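Local coordinates for protein unknown (Klebsiella pneumoniae, PDB 2A2L) that is of unknown function but belongs to the HbpS-like family of haem-degrading proteins, and may therefore bind or break down haem, at residues 15-20 with 46-51; 22-27 with 33-38; 91-94 with 100-103; 118-123 with 135-140. All coordinates share one frame; numbering follows the deposited sequence.

Contact 1: residues 15-20 with 46-51; sequences AAAQQM and TLLIQR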
loop_
_atom_site.group_PDB
_atom_site.type_symbol
_atom_site.label_atom_id
_atom_site.label_comp_id
_atom_site.label_asym_id
_atom_site.label_seq_id
_atom_site.Cartn_x
_atom_site.Cartn_y
_atom_site.Cartn_z
ATOM N N ALA A 15 -21.102 24.602 2.546
ATOM C CA ALA A 15 -22.022 25.529 1.902
ATOM C C ALA A 15 -21.498 25.979 0.540
ATOM O O ALA A 15 -22.132 25.724 -0.482
ATOM C CB ALA A 15 -22.257 26.729 2.805
ATOM N N ALA A 16 -20.331 26.626 0.554
ATOM C CA ALA A 16 -19.636 27.131 -0.639
ATOM C C ALA A 16 -19.258 26.039 -1.644
ATOM O O ALA A 16 -19.452 26.207 -2.846
ATOM C CB ALA A 16 -18.394 27.888 -0.218
ATOM N N ALA A 17 -18.722 24.928 -1.137
ATOM C CA ALA A 17 -18.476 23.714 -1.926
ATOM C C ALA A 17 -19.710 23.294 -2.692
ATOM O O ALA A 17 -19.638 23.011 -3.889
ATOM C CB ALA A 17 -17.997 22.574 -1.034
ATOM N N GLN A 18 -20.844 23.249 -2.002
ATOM C CA GLN A 18 -22.086 22.769 -2.590
ATOM C C GLN A 18 -22.547 23.636 -3.752
ATOM O O GLN A 18 -23.035 23.127 -4.755
ATOM C CB GLN A 18 -23.171 22.720 -1.536
ATOM C CG GLN A 18 -23.253 21.411 -0.833
ATOM C CD GLN A 18 -24.066 21.525 0.426
ATOM O OE1 GLN A 18 -24.294 22.623 0.932
ATOM N NE2 GLN A 18 -24.507 20.395 0.950
ATOM N N GLN A 19 -22.367 24.942 -3.605
ATOM C CA GLN A 19 -22.770 25.907 -4.602
ATOM C C GLN A 19 -21.901 25.837 -5.851
ATOM O O GLN A 19 -22.431 25.823 -6.960
ATOM C CB GLN A 19 -22.758 27.317 -4.011
ATOM C CG GLN A 19 -23.722 27.517 -2.843
ATOM C CD GLN A 19 -25.183 27.139 -3.162
ATOM O OE1 GLN A 19 -25.849 27.769 -3.998
ATOM N NE2 GLN A 19 -25.681 26.109 -2.484
ATOM N N MET A 20 -20.577 25.779 -5.677
ATOM C CA MET A 20 -19.644 25.557 -6.810
ATOM C C MET A 20 -19.806 24.213 -7.519
ATOM O O MET A 20 -19.440 24.077 -8.682
ATOM C CB MET A 20 -18.188 25.708 -6.396
ATOM C CG MET A 20 -17.888 26.820 -5.409
ATOM S SD MET A 20 -16.330 26.475 -4.558
ATOM C CE MET A 20 -15.289 27.342 -5.615
ATOM N N THR A 46 -11.087 16.399 2.495
ATOM C CA THR A 46 -12.189 16.225 1.606
ATOM C C THR A 46 -13.423 16.866 2.219
ATOM O O THR A 46 -13.818 16.513 3.325
ATOM C CB THR A 46 -12.442 14.734 1.385
ATOM O OG1 THR A 46 -11.198 14.074 1.175
ATOM C CG2 THR A 46 -13.331 14.502 0.199
ATOM N N LEU A 47 -13.999 17.836 1.517
ATOM C CA LEU A 47 -15.327 18.339 1.862
ATOM C C LEU A 47 -16.320 17.655 0.950
ATOM O O LEU A 47 -17.252 17.028 1.418
ATOM C CB LEU A 47 -15.415 19.860 1.658
ATOM C CG LEU A 47 -14.738 20.792 2.654
ATOM C CD1 LEU A 47 -14.807 22.248 2.164
ATOM C CD2 LEU A 47 -15.381 20.656 4.013
ATOM N N LEU A 48 -16.108 17.769 -0.357
ATOM C CA LEU A 48 -17.048 17.244 -1.339
ATOM C C LEU A 48 -16.330 16.481 -2.454
ATOM O O LEU A 48 -15.275 16.913 -2.921
ATOM C CB LEU A 48 -17.857 18.379 -1.947
ATOM C CG LEU A 48 -19.103 17.991 -2.742
ATOM C CD1 LEU A 48 -20.224 18.929 -2.349
ATOM C CD2 LEU A 48 -18.836 18.099 -4.234
ATOM N N ILE A 49 -16.922 15.357 -2.868
ATOM C CA ILE A 49 -16.652 14.736 -4.178
ATOM C C ILE A 49 -17.954 14.406 -4.893
ATOM O O ILE A 49 -18.790 13.721 -4.333
ATOM C CB ILE A 49 -15.875 13.424 -4.029
ATOM C CG1 ILE A 49 -14.498 13.680 -3.445
ATOM C CG2 ILE A 49 -15.814 12.656 -5.361
ATOM C CD1 ILE A 49 -13.754 12.388 -3.053
ATOM N N GLN A 50 -18.110 14.865 -6.130
ATOM C CA GLN A 50 -19.345 14.672 -6.878
ATOM C C GLN A 50 -19.132 14.236 -8.325
ATOM O O GLN A 50 -18.527 14.964 -9.118
ATOM C CB GLN A 50 -20.145 15.965 -6.872
ATOM C CG GLN A 50 -21.415 15.878 -7.651
ATOM C CD GLN A 50 -22.271 17.088 -7.479
ATOM O OE1 GLN A 50 -22.901 17.254 -6.436
ATOM N NE2 GLN A 50 -22.302 17.954 -8.497
ATOM N N ARG A 51 -19.645 13.052 -8.656
ATOM C CA ARG A 51 -19.415 12.442 -9.961
ATOM C C ARG A 51 -20.678 12.394 -10.838
ATOM O O ARG A 51 -21.669 11.747 -10.500
ATOM C CB ARG A 51 -18.766 11.056 -9.850
ATOM C CG ARG A 51 -18.545 10.408 -11.221
ATOM C CD ARG A 51 -17.759 9.102 -11.180
ATOM N NE ARG A 51 -18.611 7.938 -10.890
ATOM C CZ ARG A 51 -19.407 7.333 -11.771
ATOM N NH1 ARG A 51 -19.492 7.763 -13.027
ATOM N NH2 ARG A 51 -20.126 6.281 -11.396
#
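A17 and L48 meet where helix 14-30 lies against strand 46-51 of the antiparallel sheet, a compact example of helix-on-sheet packing beside a classic beta bulge. L47 and L48 both face V39 of the neighbouring strand 36-41, which makes the bulge. At this point the two backbones draw together until the CA atoms of A17 and L48 are 6.7 Å apart.

The side chains explain the close approach. Both point their CB atoms at the opposing segment, and the methyl of A17 is short enough for CB to lie 4.3 Å from L48 CB, an apolar contact. L48 carries CG anti to its own backbone nitrogen (chi1 -166°), which leaves the forked end of the leucine for the next helical residue. Q18, although its CB turns away from the strand, runs its aliphatic part across L48 at roughly a right angle, with the chain extended beyond CG. The glutamine thus lends its methylene to the apolar side while its amide leaves the contact: NE2 is hydrogen-bonded to OE1 of E25 and OE1 of Q50, both of a second subunit. L48, I49 and Q50 pair in an antiparallel ladder with a strand of that subunit, so the sheet runs on across the interface. Within the chain, the touch between glutamine and leucine is made by Q18 CG, 4.2 Å from L48 CD1.

Contact 2: residues 22-27 with 33-38; sequences AAVEKK and VAVVFS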
loop_
_atom_site.group_PDB
_atom_site.type_symbol
_atom_site.label_atom_id
_atom_site.label_comp_id
_atom_site.label_asym_id
_atom_site.label_seq_id
_atom_site.Cartn_x
_atom_site.Cartn_y
_atom_site.Cartn_z
ATOM N N ALA A 22 -22.724 23.141 -8.271
ATOM C CA ALA A 22 -23.870 23.305 -9.144
ATOM C C ALA A 22 -23.477 24.126 -10.351
ATOM O O ALA A 22 -23.973 23.893 -11.457
ATOM C CB ALA A 22 -25.035 23.947 -8.410
ATOM N N ALA A 23 -22.580 25.081 -10.131
ATOM C CA ALA A 23 -22.033 25.907 -11.193
ATOM C C ALA A 23 -21.361 24.996 -12.210
ATOM O O ALA A 23 -21.763 24.951 -13.377
ATOM C CB ALA A 23 -21.021 26.900 -10.621
ATOM N N VAL A 24 -20.359 24.264 -11.736
ATOM C CA VAL A 24 -19.616 23.273 -12.510
ATOM C C VAL A 24 -20.537 22.308 -13.253
ATOM O O VAL A 24 -20.345 22.065 -14.442
ATOM C CB VAL A 24 -18.617 22.511 -11.582
ATOM C CG1 VAL A 24 -18.084 21.228 -12.218
ATOM C CG2 VAL A 24 -17.476 23.422 -11.197
ATOM N N GLU A 25 -21.554 21.798 -12.559
ATOM C CA GLU A 25 -22.483 20.845 -13.143
ATOM C C GLU A 25 -23.302 21.460 -14.273
ATOM O O GLU A 25 -23.779 20.768 -15.178
ATOM C CB GLU A 25 -23.417 20.288 -12.065
ATOM C CG GLU A 25 -23.958 18.886 -12.354
ATOM C CD GLU A 25 -25.087 18.458 -11.413
ATOM O OE1 GLU A 25 -25.321 19.123 -10.376
ATOM O OE2 GLU A 25 -25.744 17.436 -11.727
ATOM N N LYS A 26 -23.463 22.772 -14.224
ATOM C CA LYS A 26 -24.306 23.452 -15.184
ATOM C C LYS A 26 -23.462 23.866 -16.367
ATOM O O LYS A 26 -23.923 23.839 -17.505
ATOM C CB LYS A 26 -24.919 24.675 -14.533
ATOM C CG LYS A 26 -26.268 25.071 -15.064
ATOM C CD LYS A 26 -26.604 26.484 -14.581
ATOM C CE LYS A 26 -26.885 27.424 -15.744
ATOM N NZ LYS A 26 -27.027 28.837 -15.292
ATOM N N LYS A 27 -22.225 24.250 -16.092
ATOM C CA LYS A 27 -21.289 24.591 -17.153
ATOM C C LYS A 27 -20.828 23.363 -17.930
ATOM O O LYS A 27 -20.719 23.404 -19.153
ATOM C CB LYS A 27 -20.078 25.329 -16.590
ATOM C CG LYS A 27 -19.094 25.829 -17.649
ATOM C CD LYS A 27 -19.624 27.033 -18.389
ATOM C CE LYS A 27 -18.875 27.227 -19.691
ATOM N NZ LYS A 27 -19.695 28.022 -20.657
ATOM N N VAL A 33 -20.052 17.787 -21.463
ATOM C CA VAL A 33 -19.067 16.932 -20.827
ATOM C C VAL A 33 -19.527 16.486 -19.425
ATOM O O VAL A 33 -20.208 17.218 -18.726
ATOM C CB VAL A 33 -17.615 17.575 -20.884
ATOM C CG1 VAL A 33 -17.429 18.695 -19.859
ATOM C CG2 VAL A 33 -16.519 16.506 -20.720
ATOM N N ALA A 34 -19.156 15.275 -19.027
ATOM C CA ALA A 34 -19.437 14.767 -17.687
ATOM C C ALA A 34 -18.164 14.679 -16.851
ATOM O O ALA A 34 -17.221 13.968 -17.203
ATOM C CB ALA A 34 -20.084 13.420 -17.774
ATOM N N VAL A 35 -18.145 15.397 -15.731
ATOM C CA VAL A 35 -16.953 15.442 -14.891
ATOM C C VAL A 35 -17.170 15.005 -13.446
ATOM O O VAL A 35 -18.284 15.061 -12.941
ATOM C CB VAL A 35 -16.269 16.819 -14.939
ATOM C CG1 VAL A 35 -15.886 17.185 -16.374
ATOM C CG2 VAL A 35 -17.131 17.875 -14.307
ATOM N N VAL A 36 -16.089 14.589 -12.778
ATOM C CA VAL A 36 -16.006 14.671 -11.308
ATOM C C VAL A 36 -15.563 16.054 -10.779
ATOM O O VAL A 36 -14.654 16.663 -11.328
ATOM C CB VAL A 36 -15.139 13.547 -10.748
ATOM C CG1 VAL A 36 -15.361 13.345 -9.230
ATOM C CG2 VAL A 36 -15.444 12.264 -11.506
ATOM N N PHE A 37 -16.211 16.535 -9.711
ATOM C CA PHE A 37 -15.812 17.771 -9.019
ATOM C C PHE A 37 -15.471 17.454 -7.582
ATOM O O PHE A 37 -16.200 16.715 -6.901
ATOM C CB PHE A 37 -16.942 18.805 -9.029
ATOM C CG PHE A 37 -16.585 20.137 -8.370
ATOM C CD1 PHE A 37 -15.514 20.917 -8.855
ATOM C CD2 PHE A 37 -17.346 20.627 -7.297
ATOM C CE1 PHE A 37 -15.179 22.159 -8.270
ATOM C CE2 PHE A 37 -17.041 21.880 -6.691
ATOM C CZ PHE A 37 -15.956 22.653 -7.182
ATOM N N SER A 38 -14.361 18.013 -7.117
ATOM C CA SER A 38 -13.972 17.846 -5.721
ATOM C C SER A 38 -13.603 19.170 -5.122
ATOM O O SER A 38 -13.188 20.057 -5.849
ATOM C CB SER A 38 -12.842 16.856 -5.584
ATOM O OG SER A 38 -13.197 15.660 -6.236
#
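V24 faces F37 with their CA atoms 7.5 Å apart, the nearest pair of CA atoms between the helical turns of 22-27 and the extended segment 33-38, which enters strand 36-41 at V36. In the helix, A23 O accepts from both K26 N and K27 N, at 2.9 and 2.8 Å respectively. On the other side V35 and F37, two residues apart in extended backbone, aim their CB atoms at the helix, while V36 between them points away.

V24 divides its two methyls between two partners. CG1, held opposite the backbone nitrogen (chi1 165°), reaches V35, whose CG2 is 4.1 Å from V24 CG1; the two valines cross at about a right angle. The other methyl lies over one face of the phenylalanine ring: V24 CG2 is 4.2 Å from the F37 ring centroid and 22° off the ring normal, a CH-pi contact displaced toward the rim, where CE1 is nearest to it at 3.9 Å. The methyl therefore sits over the CD1-CE1 side of the ring. All three side chains are apolar and buried.

The surroundings extend the same layer. V24 also touches A137 of helix 127-143, F37 leans on V120 and V122 of strand 116-123, and V35 meets V122, so helix 14-30 and helix 127-143 share this face of the sheet.

Contact 3: residues 91-94 with 100-103; sequences YGLQ and RIII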
loop_
_atom_site.group_PDB
_atom_site.type_symbol
_atom_site.label_atom_id
_atom_site.label_comp_id
_atom_site.label_asym_id
_atom_site.label_seq_id
_atom_site.Cartn_x
_atom_site.Cartn_y
_atom_site.Cartn_z
ATOM N N TYR A 91 11.719 17.072 -11.640
ATOM C CA TYR A 91 11.476 15.729 -12.198
ATOM C C TYR A 91 11.448 14.689 -11.088
ATOM O O TYR A 91 12.409 14.552 -10.347
ATOM C CB TYR A 91 12.573 15.332 -13.207
ATOM C CG TYR A 91 12.374 13.961 -13.870
ATOM C CD1 TYR A 91 11.142 13.615 -14.468
ATOM C CD2 TYR A 91 13.415 13.024 -13.923
ATOM C CE1 TYR A 91 10.949 12.367 -15.076
ATOM C CE2 TYR A 91 13.239 11.767 -14.567
ATOM C CZ TYR A 91 11.999 11.450 -15.124
ATOM O OH TYR A 91 11.788 10.223 -15.730
ATOM N N GLY A 92 10.341 13.958 -10.984
ATOM C CA GLY A 92 10.162 12.956 -9.933
ATOM C C GLY A 92 9.273 13.405 -8.781
ATOM O O GLY A 92 8.959 12.622 -7.897
ATOM N N LEU A 93 8.846 14.666 -8.797
ATOM C CA LEU A 93 7.828 15.161 -7.866
ATOM C C LEU A 93 6.531 14.359 -7.897
ATOM O O LEU A 93 5.808 14.259 -6.881
ATOM C CB LEU A 93 7.523 16.612 -8.182
ATOM C CG LEU A 93 6.618 17.347 -7.206
ATOM C CD1 LEU A 93 7.144 17.216 -5.786
ATOM C CD2 LEU A 93 6.491 18.785 -7.614
ATOM N N GLN A 94 6.248 13.791 -9.064
ATOM C CA GLN A 94 5.007 13.087 -9.332
ATOM C C GLN A 94 4.990 11.692 -8.669
ATOM O O GLN A 94 3.937 11.014 -8.638
ATOM C CB GLN A 94 4.825 12.953 -10.844
ATOM C CG GLN A 94 6.037 12.340 -11.563
ATOM C CD GLN A 94 6.931 13.393 -12.163
ATOM O OE1 GLN A 94 7.390 14.298 -11.458
ATOM N NE2 GLN A 94 7.166 13.309 -13.480
ATOM N N ARG A 100 -0.026 11.458 -5.056
ATOM C CA ARG A 100 -1.227 12.298 -4.950
ATOM C C ARG A 100 -1.044 13.593 -5.701
ATOM O O ARG A 100 -2.029 14.301 -5.952
ATOM C CB ARG A 100 -1.567 12.630 -3.490
ATOM C CG ARG A 100 -2.143 11.477 -2.689
ATOM C CD ARG A 100 -2.810 11.975 -1.410
ATOM N NE ARG A 100 -4.155 12.464 -1.683
ATOM C CZ ARG A 100 -4.918 13.092 -0.795
ATOM N NH1 ARG A 100 -4.457 13.295 0.435
ATOM N NH2 ARG A 100 -6.140 13.504 -1.138
ATOM N N ILE A 101 0.207 13.932 -6.023
ATOM C CA ILE A 101 0.472 15.199 -6.714
ATOM C C ILE A 101 0.104 15.116 -8.194
ATOM O O ILE A 101 0.725 14.377 -8.951
ATOM C CB ILE A 101 1.901 15.766 -6.500
ATOM C CG1 ILE A 101 2.086 16.188 -5.040
ATOM C CG2 ILE A 101 2.114 16.998 -7.382
ATOM C CD1 ILE A 101 3.517 16.491 -4.663
ATOM N N ILE A 102 -0.928 15.855 -8.588
ATOM C CA ILE A 102 -1.338 15.860 -9.987
ATOM C C ILE A 102 -0.648 16.962 -10.749
ATOM O O ILE A 102 -0.400 18.031 -10.198
ATOM C CB ILE A 102 -2.862 15.907 -10.171
ATOM C CG1 ILE A 102 -3.546 14.853 -9.291
ATOM C CG2 ILE A 102 -3.224 15.634 -11.626
ATOM C CD1 ILE A 102 -3.169 13.442 -9.671
ATOM N N ILE A 103 -0.291 16.684 -12.002
ATOM C CA ILE A 103 0.682 17.512 -12.717
ATOM C C ILE A 103 0.135 17.958 -14.063
ATOM O O ILE A 103 0.877 18.426 -14.921
ATOM C CB ILE A 103 2.054 16.782 -12.917
ATOM C CG1 ILE A 103 1.856 15.414 -13.580
ATOM C CG2 ILE A 103 2.793 16.678 -11.594
ATOM C CD1 ILE A 103 3.096 14.821 -14.167
HETATM O O HOH W 1 3.042 12.688 -6.592
HETATM O O HOH W 2 1.429 11.918 -9.622
#
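Two first torsions point L93 and I101 at each other: the leucine turns CG to the far side of CB from its main-chain N (chi1 -172°), and the isoleucine sends CG1 anti to its carbonyl carbon (chi1 -67°). The result is a water-bridged pairing of two irregular segments in the long excursion between helix 59-72 and strand 107-111. The two side chains cross at about a right angle and touch through their ends, with L93 CD1 3.9 Å from I101 CD1.

A separate carbon-carbon touch is made by I103, whose delta methyl comes up to the base of the glutamine side chain: CD1 of I103 is 4.2 Å from CB of Q94. Beyond CB the glutamine turns back on its own segment. G92 N gives Q94 OE1 a weak hydrogen bond, and Q94 NE2 is held by V84 O.

The backbones themselves are joined through solvent, a neat illustration of how strandless segments can still be paired. One water donates to L93 O and accepts from I101 N, the latter at 3.1 Å. Packing from two other subunits closes in, with I62 of one against L93 and Y91 of the other against Q94. The second water donates twice, to Q94 O at 2.8 Å and to I101 O at 2.6 Å.

Contact 4: residues 118-123 with 135-140; sequences GAVGVS and QCALDC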
loop_
_atom_site.group_PDB
_atom_site.type_symbol
_atom_site.label_atom_id
_atom_site.label_comp_id
_atom_site.label_asym_id
_atom_site.label_seq_id
_atom_site.Cartn_x
_atom_site.Cartn_y
_atom_site.Cartn_z
ATOM N N GLY A 118 -8.476 26.425 0.876
ATOM C CA GLY A 118 -8.960 25.185 0.301
ATOM C C GLY A 118 -8.548 25.101 -1.148
ATOM O O GLY A 118 -7.732 25.906 -1.606
ATOM N N ALA A 119 -9.106 24.126 -1.864
ATOM C CA ALA A 119 -8.918 24.015 -3.304
ATOM C C ALA A 119 -10.000 23.192 -3.977
ATOM O O ALA A 119 -10.745 22.464 -3.317
ATOM C CB ALA A 119 -7.584 23.409 -3.602
ATOM N N VAL A 120 -10.075 23.316 -5.301
ATOM C CA VAL A 120 -11.013 22.551 -6.111
ATOM C C VAL A 120 -10.244 21.693 -7.112
ATOM O O VAL A 120 -9.067 21.919 -7.364
ATOM C CB VAL A 120 -12.058 23.478 -6.855
ATOM C CG1 VAL A 120 -12.793 24.408 -5.875
ATOM C CG2 VAL A 120 -11.381 24.315 -7.965
ATOM N N GLY A 121 -10.929 20.700 -7.659
ATOM C CA GLY A 121 -10.365 19.771 -8.633
ATOM C C GLY A 121 -11.471 19.269 -9.555
ATOM O O GLY A 121 -12.552 18.904 -9.094
ATOM N N VAL A 122 -11.214 19.285 -10.863
ATOM C CA VAL A 122 -12.161 18.771 -11.870
ATOM C C VAL A 122 -11.433 17.745 -12.738
ATOM O O VAL A 122 -10.268 17.928 -13.089
ATOM C CB VAL A 122 -12.728 19.922 -12.761
ATOM C CG1 VAL A 122 -13.545 19.382 -13.935
ATOM C CG2 VAL A 122 -13.612 20.836 -11.948
ATOM N N SER A 123 -12.102 16.654 -13.066
ATOM C CA SER A 123 -11.493 15.647 -13.922
ATOM C C SER A 123 -12.553 15.007 -14.783
ATOM O O SER A 123 -13.703 14.924 -14.373
ATOM C CB SER A 123 -10.769 14.592 -13.092
ATOM O OG SER A 123 -10.097 13.667 -13.923
ATOM N N GLN A 135 -11.910 27.047 -12.846
ATOM C CA GLN A 135 -12.027 28.513 -12.733
ATOM C C GLN A 135 -13.483 28.956 -12.589
ATOM O O GLN A 135 -13.794 29.836 -11.816
ATOM C CB GLN A 135 -11.383 29.214 -13.935
ATOM C CG GLN A 135 -11.107 30.721 -13.741
ATOM C CD GLN A 135 -10.190 31.053 -12.539
ATOM O OE1 GLN A 135 -10.536 31.876 -11.675
ATOM N NE2 GLN A 135 -9.017 30.424 -12.497
ATOM N N CYS A 136 -14.354 28.305 -13.346
ATOM C CA CYS A 136 -15.790 28.423 -13.255
ATOM C C CYS A 136 -16.311 28.263 -11.829
ATOM O O CYS A 136 -17.157 29.025 -11.405
ATOM C CB CYS A 136 -16.384 27.365 -14.181
ATOM S SG CYS A 136 -18.137 26.955 -14.011
ATOM N N ALA A 137 -15.802 27.273 -11.101
ATOM C CA ALA A 137 -16.092 27.110 -9.671
ATOM C C ALA A 137 -15.609 28.303 -8.834
ATOM O O ALA A 137 -16.349 28.810 -7.989
ATOM C CB ALA A 137 -15.482 25.817 -9.145
ATOM N N LEU A 138 -14.377 28.748 -9.070
ATOM C CA LEU A 138 -13.803 29.901 -8.376
ATOM C C LEU A 138 -14.629 31.170 -8.623
ATOM O O LEU A 138 -14.955 31.900 -7.695
ATOM C CB LEU A 138 -12.342 30.105 -8.802
ATOM C CG LEU A 138 -11.355 28.934 -8.625
ATOM C CD1 LEU A 138 -9.958 29.451 -8.551
ATOM C CD2 LEU A 138 -11.623 28.121 -7.377
ATOM N N ASP A 139 -14.999 31.397 -9.875
ATOM C CA ASP A 139 -15.847 32.516 -10.262
ATOM C C ASP A 139 -17.221 32.504 -9.586
ATOM O O ASP A 139 -17.802 33.575 -9.334
ATOM C CB ASP A 139 -16.035 32.521 -11.781
ATOM C CG ASP A 139 -14.927 33.240 -12.499
ATOM O OD1 ASP A 139 -14.175 33.982 -11.832
ATOM O OD2 ASP A 139 -14.813 33.072 -13.737
ATOM N N CYS A 140 -17.745 31.304 -9.321
ATOM C CA CYS A 140 -18.966 31.151 -8.527
ATOM C C CYS A 140 -18.670 31.548 -7.081
ATOM O O CYS A 140 -19.415 32.334 -6.476
ATOM C CB CYS A 140 -19.502 29.710 -8.627
ATOM S SG CYS A 140 -20.722 29.147 -7.363
#
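V120 spreads its two methyls against L138, whose CD2 lies across the fork of the valine, 3.9 Å from V120 CG2 and 4.2 Å from V120 CG1. The valine points its CB from strand 116-123 at helix 127-143. The leucine starts less directly: its CB is turned to the side, and with CG anti to the carbonyl carbon (chi1 -56°) the branch swings back until one methyl reaches the strand. The two side chains cross obliquely.

A137, a residue earlier in the helix, does face the strand, and its CB makes a looser touch with V120 CG1 at 4.5 Å. One valine thus serves two successive helical residues, a small demonstration of how a strand and the helix that follows it can pack through few atoms. Everything in the contact is apolar.

Around it, V120 also meets F37 of strand 36-41, V110 of strand 107-111 and M20 of helix 14-30, while L138 reaches L108 and V110. Helix 59-72 covers the other face of the sheet, where A119 rests on A70 and C71, so strand 116-123 is sandwiched between helices, an arrangement consistent with the GAF clan.

From the N terminus, helix 14-30 takes part in two closures. Contact 2 shuts the short turn into strand 36-41, and contact 1 spans it, closing the larger loop from the start of the helix to strand 46-51; the two touch through the neighbouring strands, where Q50 N probably bonds to F37 O. After helix 59-72 the chain makes its excursion, within which contact 3 closes a small loop apart from the others, its centre about 20 Å from that of contact 4. The chain then returns to the sheet, and contact 4 ties strand 116-123 to the last helix. Contact 4 touches contacts 1 and 2, joining both helices to one face; no two contacts cross along the chain.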